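PDB 3FCY: xylan esterase 1 from Thermoanaerobacterium sp. 'JW/SL YS485', which probably removes acetyl groups from xylan and related acetylated substrates, as a calcium-binding carboxylic ester hydrolase of carbohydrate esterase family 7. Local coordinates for residues Asp59-Lys71 with Tyr83-Ile95. Residues are numbered along the deposited sequence; the frame is centred on the assembly and turned at random.
Sequences DEMRSVDPKIELK and YDLYFTGVRGARI
Glu60 meets Arg91 side-on, its carboxylate nearly coplanar with the guanidinium, 27° between planes. Arg91 NE gives Glu60 OE2 a straight bond of 2.7 Å. Arg91 NH2 reaches Glu60 OE1 on its syn lone pair, at 3.3 Å. A water donates to Glu60 OE2 and accepts from the backbone N of Arg91. Arg178 also pairs with Glu60 OE1, and Asn174 takes Arg91 NH1. If Glu60 were an alanine, Arg91 and Arg178 would probably lose their shared carboxylate, and the water its acceptor at OE2.

Arg94 serves the loop carbonyls. Arg94 NH1 and NH2 both grip Lys67 O end-on, each at 3.0 Å. The chain bends at chi2 (63°), which sets one guanidinium face against Tyr86 O, near its rim. NH1 also donates to Thr88 OG1 and, weakly, to Pro66 O. That carbonyl's main donor is Thr88 N, in plane on a lone pair. The Glu69 carboxylate makes a long salt bridge to Arg94 NH2.

Glu69 pairs with Tyr86, and Lys71 with Asp84, through reciprocal backbone bonds. Leu70 CD2 packs on Leu85 CG at 3.7 Å. This is an antiparallel beta hairpin, 69-72 with 80-88, at the edge of the alpha/beta-hydrolase sheet.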
loop_
_atom_site.group_PDB
_atom_site.type_symbol
_atom_site.label_atom_id
_atom_site.label_comp_id
_atom_site.label_asym_id
_atom_site.label_seq_id
_atom_site.Cartn_x
_atom_site.Cartn_y
_atom_site.Cartn_z
ATOM N N ASP A 59 10.748 -4.211 -46.641
ATOM C CA ASP A 59 11.452 -4.951 -47.686
ATOM C C ASP A 59 11.953 -6.273 -47.115
ATOM O O ASP A 59 11.784 -7.325 -47.728
ATOM C CB ASP A 59 12.641 -4.142 -48.214
ATOM C CG ASP A 59 12.229 -3.086 -49.216
ATOM O OD1 ASP A 59 13.073 -2.232 -49.566
ATOM O OD2 ASP A 59 11.061 -3.115 -49.661
ATOM N N GLU A 60 12.571 -6.221 -45.937
ATOM C CA GLU A 60 13.072 -7.439 -45.310
ATOM C C GLU A 60 11.921 -8.409 -45.020
ATOM O O GLU A 60 12.036 -9.613 -45.244
ATOM C CB GLU A 60 13.833 -7.114 -44.007
ATOM C CG GLU A 60 13.980 -8.326 -43.070
ATOM C CD GLU A 60 14.979 -8.127 -41.935
ATOM O OE1 GLU A 60 15.114 -6.996 -41.425
ATOM O OE2 GLU A 60 15.621 -9.125 -41.538
ATOM N N MET A 61 10.808 -7.881 -44.526
ATOM C CA MET A 61 9.654 -8.715 -44.213
ATOM C C MET A 61 9.115 -9.375 -45.476
ATOM O O MET A 61 8.845 -10.580 -45.497
ATOM C CB MET A 61 8.563 -7.863 -43.549
ATOM C CG MET A 61 7.299 -8.614 -43.147
ATOM S SD MET A 61 6.127 -8.872 -44.504
ATOM C CE MET A 61 5.418 -7.229 -44.645
ATOM N N ARG A 62 8.978 -8.586 -46.535
ATOM C CA ARG A 62 8.452 -9.095 -47.795
ATOM C C ARG A 62 9.339 -10.117 -48.496
ATOM O O ARG A 62 8.881 -10.836 -49.380
ATOM C CB ARG A 62 8.134 -7.921 -48.723
ATOM C CG ARG A 62 6.892 -7.163 -48.272
ATOM C CD ARG A 62 6.803 -5.765 -48.852
ATOM N NE ARG A 62 5.623 -5.067 -48.343
ATOM C CZ ARG A 62 5.420 -3.758 -48.451
ATOM N NH1 ARG A 62 6.323 -2.991 -49.049
ATOM N NH2 ARG A 62 4.308 -3.217 -47.967
ATOM N N SER A 63 10.602 -10.203 -48.094
ATOM C CA SER A 63 11.507 -11.168 -48.705
ATOM C C SER A 63 11.482 -12.501 -47.953
ATOM O O SER A 63 12.103 -13.476 -48.376
ATOM C CB SER A 63 12.934 -10.620 -48.716
ATOM O OG SER A 63 13.424 -10.466 -47.393
ATOM N N VAL A 64 10.759 -12.548 -46.839
ATOM C CA VAL A 64 10.686 -13.770 -46.045
ATOM C C VAL A 64 9.728 -14.816 -46.599
ATOM O O VAL A 64 8.630 -14.491 -47.055
ATOM C CB VAL A 64 10.252 -13.480 -44.582
ATOM C CG1 VAL A 64 10.170 -14.787 -43.798
ATOM C CG2 VAL A 64 11.236 -12.526 -43.916
ATOM N N ASP A 65 10.155 -16.076 -46.560
ATOM C CA ASP A 65 9.313 -17.182 -46.997
ATOM C C ASP A 65 8.598 -17.600 -45.717
ATOM O O ASP A 65 9.217 -18.155 -44.810
ATOM C CB ASP A 65 10.154 -18.353 -47.506
ATOM C CG ASP A 65 9.303 -19.518 -47.981
ATOM O OD1 ASP A 65 8.166 -19.679 -47.482
ATOM O OD2 ASP A 65 9.772 -20.288 -48.846
ATOM N N PRO A 66 7.287 -17.344 -45.626
ATOM C CA PRO A 66 6.519 -17.702 -44.429
ATOM C C PRO A 66 6.443 -19.194 -44.099
ATOM O O PRO A 66 6.344 -19.562 -42.929
ATOM C CB PRO A 66 5.147 -17.096 -44.711
ATOM C CG PRO A 66 5.034 -17.234 -46.202
ATOM C CD PRO A 66 6.405 -16.800 -46.675
ATOM N N LYS A 67 6.495 -20.046 -45.121
ATOM C CA LYS A 67 6.414 -21.489 -44.909
ATOM C C LYS A 67 5.324 -21.804 -43.888
ATOM O O LYS A 67 5.559 -22.473 -42.878
ATOM C CB LYS A 67 7.761 -22.042 -44.434
ATOM C CG LYS A 67 8.835 -22.050 -45.517
ATOM C CD LYS A 67 10.118 -22.693 -45.020
ATOM C CE LYS A 67 11.186 -22.712 -46.101
ATOM N NZ LYS A 67 12.441 -23.359 -45.616
ATOM N N ILE A 68 4.125 -21.313 -44.178
ATOM C CA ILE A 68 2.967 -21.486 -43.316
ATOM C C ILE A 68 2.593 -22.938 -43.044
ATOM O O ILE A 68 2.619 -23.783 -43.937
ATOM C CB ILE A 68 1.743 -20.773 -43.921
ATOM C CG1 ILE A 68 2.077 -19.298 -44.160
ATOM C CG2 ILE A 68 0.544 -20.913 -42.991
ATOM C CD1 ILE A 68 1.030 -18.557 -44.965
ATOM N N GLU A 69 2.248 -23.215 -41.792
ATOM C CA GLU A 69 1.837 -24.546 -41.385
ATOM C C GLU A 69 0.608 -24.427 -40.493
ATOM O O GLU A 69 0.560 -23.587 -39.594
ATOM C CB GLU A 69 2.967 -25.254 -40.629
ATOM C CG GLU A 69 2.554 -26.601 -40.047
ATOM C CD GLU A 69 3.719 -27.389 -39.465
ATOM O OE1 GLU A 69 3.469 -28.470 -38.884
ATOM O OE2 GLU A 69 4.880 -26.935 -39.592
ATOM N N LEU A 70 -0.392 -25.257 -40.758
ATOM C CA LEU A 70 -1.616 -25.244 -39.972
ATOM C C LEU A 70 -1.748 -26.573 -39.250
ATOM O O LEU A 70 -1.554 -27.632 -39.845
ATOM C CB LEU A 70 -2.834 -25.028 -40.877
ATOM C CG LEU A 70 -2.910 -23.715 -41.661
ATOM C CD1 LEU A 70 -4.108 -23.763 -42.598
ATOM C CD2 LEU A 70 -3.020 -22.536 -40.709
ATOM N N LYS A 71 -2.062 -26.514 -37.963
ATOM C CA LYS A 71 -2.233 -27.717 -37.168
ATOM C C LYS A 71 -3.571 -27.647 -36.459
ATOM O O LYS A 71 -3.877 -26.651 -35.799
ATOM C CB LYS A 71 -1.123 -27.841 -36.122
ATOM C CG LYS A 71 0.262 -28.089 -36.686
ATOM C CD LYS A 71 1.243 -28.377 -35.560
ATOM C CE LYS A 71 2.632 -28.699 -36.089
ATOM N NZ LYS A 71 3.564 -29.057 -34.981
ATOM N N TYR A 83 -7.534 -23.813 -35.892
ATOM C CA TYR A 83 -6.163 -24.180 -36.232
ATOM C C TYR A 83 -5.112 -23.333 -35.533
ATOM O O TYR A 83 -5.317 -22.143 -35.262
ATOM C CB TYR A 83 -5.920 -24.014 -37.736
ATOM C CG TYR A 83 -6.807 -24.828 -38.645
ATOM C CD1 TYR A 83 -6.691 -26.217 -38.706
ATOM C CD2 TYR A 83 -7.738 -24.206 -39.476
ATOM C CE1 TYR A 83 -7.480 -26.966 -39.578
ATOM C CE2 TYR A 83 -8.529 -24.942 -40.349
ATOM C CZ TYR A 83 -8.396 -26.320 -40.395
ATOM O OH TYR A 83 -9.182 -27.052 -41.256
ATOM N N ASP A 84 -3.974 -23.963 -35.259
ATOM C CA ASP A 84 -2.835 -23.272 -34.690
ATOM C C ASP A 84 -2.039 -22.959 -35.950
ATOM O O ASP A 84 -1.621 -23.867 -36.675
ATOM C CB ASP A 84 -2.046 -24.196 -33.762
ATOM C CG ASP A 84 -2.664 -24.295 -32.387
ATOM O OD1 ASP A 84 -2.872 -25.422 -31.900
ATOM O OD2 ASP A 84 -2.942 -23.234 -31.790
ATOM N N LEU A 85 -1.870 -21.672 -36.235
ATOM C CA LEU A 85 -1.156 -21.248 -37.424
ATOM C C LEU A 85 0.261 -20.788 -37.090
ATOM O O LEU A 85 0.472 -20.045 -36.130
ATOM C CB LEU A 85 -1.935 -20.119 -38.111
ATOM C CG LEU A 85 -1.398 -19.523 -39.417
ATOM C CD1 LEU A 85 -2.517 -18.753 -40.119
ATOM C CD2 LEU A 85 -0.215 -18.616 -39.140
ATOM N N TYR A 86 1.226 -21.247 -37.881
ATOM C CA TYR A 86 2.619 -20.869 -37.682
ATOM C C TYR A 86 3.213 -20.349 -38.975
ATOM O O TYR A 86 2.972 -20.905 -40.044
ATOM C CB TYR A 86 3.459 -22.060 -37.221
ATOM C CG TYR A 86 2.949 -22.735 -35.977
ATOM C CD1 TYR A 86 1.931 -23.684 -36.049
ATOM C CD2 TYR A 86 3.480 -22.426 -34.724
ATOM C CE1 TYR A 86 1.452 -24.313 -34.909
ATOM C CE2 TYR A 86 3.007 -23.049 -33.573
ATOM C CZ TYR A 86 1.993 -23.993 -33.675
ATOM O OH TYR A 86 1.514 -24.615 -32.553
ATOM N N PHE A 87 3.979 -19.273 -38.876
ATOM C CA PHE A 87 4.640 -18.716 -40.046
ATOM C C PHE A 87 5.986 -18.156 -39.620
ATOM O O PHE A 87 6.191 -17.823 -38.454
ATOM C CB PHE A 87 3.789 -17.627 -40.709
ATOM C CG PHE A 87 3.646 -16.369 -39.896
ATOM C CD1 PHE A 87 2.675 -16.267 -38.905
ATOM C CD2 PHE A 87 4.462 -15.271 -40.150
ATOM C CE1 PHE A 87 2.516 -15.084 -38.182
ATOM C CE2 PHE A 87 4.311 -14.085 -39.431
ATOM C CZ PHE A 87 3.335 -13.991 -38.447
ATOM N N THR A 88 6.914 -18.072 -40.562
ATOM C CA THR A 88 8.234 -17.548 -40.254
ATOM C C THR A 88 8.288 -16.049 -40.521
ATOM O O THR A 88 7.930 -15.591 -41.604
ATOM C CB THR A 88 9.317 -18.266 -41.089
ATOM O OG1 THR A 88 9.291 -19.669 -40.788
ATOM C CG2 THR A 88 10.696 -17.710 -40.776
ATOM N N GLY A 89 8.720 -15.292 -39.515
ATOM C CA GLY A 89 8.825 -13.850 -39.656
ATOM C C GLY A 89 10.271 -13.467 -39.908
ATOM O O GLY A 89 11.096 -14.333 -40.197
ATOM N N VAL A 90 10.590 -12.182 -39.800
ATOM C CA VAL A 90 11.957 -11.741 -40.030
ATOM C C VAL A 90 12.896 -12.384 -39.012
ATOM O O VAL A 90 12.485 -12.728 -37.905
ATOM C CB VAL A 90 12.085 -10.194 -39.947
ATOM C CG1 VAL A 90 11.303 -9.546 -41.089
ATOM C CG2 VAL A 90 11.581 -9.686 -38.596
ATOM N N ARG A 91 14.149 -12.556 -39.417
ATOM C CA ARG A 91 15.191 -13.148 -38.583
ATOM C C ARG A 91 14.942 -14.625 -38.276
ATOM O O ARG A 91 15.508 -15.175 -37.328
ATOM C CB ARG A 91 15.359 -12.346 -37.280
ATOM C CG ARG A 91 15.574 -10.841 -37.491
ATOM C CD ARG A 91 16.650 -10.565 -38.541
ATOM N NE ARG A 91 16.653 -9.175 -39.006
ATOM C CZ ARG A 91 17.137 -8.141 -38.318
ATOM N NH1 ARG A 91 17.669 -8.323 -37.114
ATOM N NH2 ARG A 91 17.097 -6.920 -38.839
ATOM N N GLY A 92 14.091 -15.257 -39.081
ATOM C CA GLY A 92 13.800 -16.671 -38.916
ATOM C C GLY A 92 12.919 -17.088 -37.751
ATOM O O GLY A 92 12.807 -18.278 -37.460
ATOM N N ALA A 93 12.284 -16.130 -37.086
ATOM C CA ALA A 93 11.424 -16.449 -35.947
ATOM C C ALA A 93 10.112 -17.115 -36.365
ATOM O O ALA A 93 9.422 -16.644 -37.264
ATOM C CB ALA A 93 11.131 -15.185 -35.145
ATOM N N ARG A 94 9.777 -18.217 -35.703
ATOM C CA ARG A 94 8.543 -18.936 -35.992
ATOM C C ARG A 94 7.440 -18.271 -35.160
ATOM O O ARG A 94 7.462 -18.332 -33.932
ATOM C CB ARG A 94 8.704 -20.408 -35.598
ATOM C CG ARG A 94 7.709 -21.352 -36.243
ATOM C CD ARG A 94 7.851 -21.378 -37.767
ATOM N NE ARG A 94 6.985 -22.392 -38.358
ATOM C CZ ARG A 94 6.554 -22.370 -39.615
ATOM N NH1 ARG A 94 6.904 -21.381 -40.427
ATOM N NH2 ARG A 94 5.762 -23.339 -40.058
ATOM N N ILE A 95 6.491 -17.625 -35.833
ATOM C CA ILE A 95 5.399 -16.926 -35.156
ATOM C C ILE A 95 4.136 -17.780 -35.073
ATOM O O ILE A 95 3.825 -18.545 -35.990
ATOM C CB ILE A 95 5.048 -15.608 -35.890
ATOM C CG1 ILE A 95 6.326 -14.821 -36.199
ATOM C CG2 ILE A 95 4.106 -14.764 -35.036
ATOM C CD1 ILE A 95 7.143 -14.426 -34.970
HETATM O O HOH W 1 14.785 -11.705 -41.948
#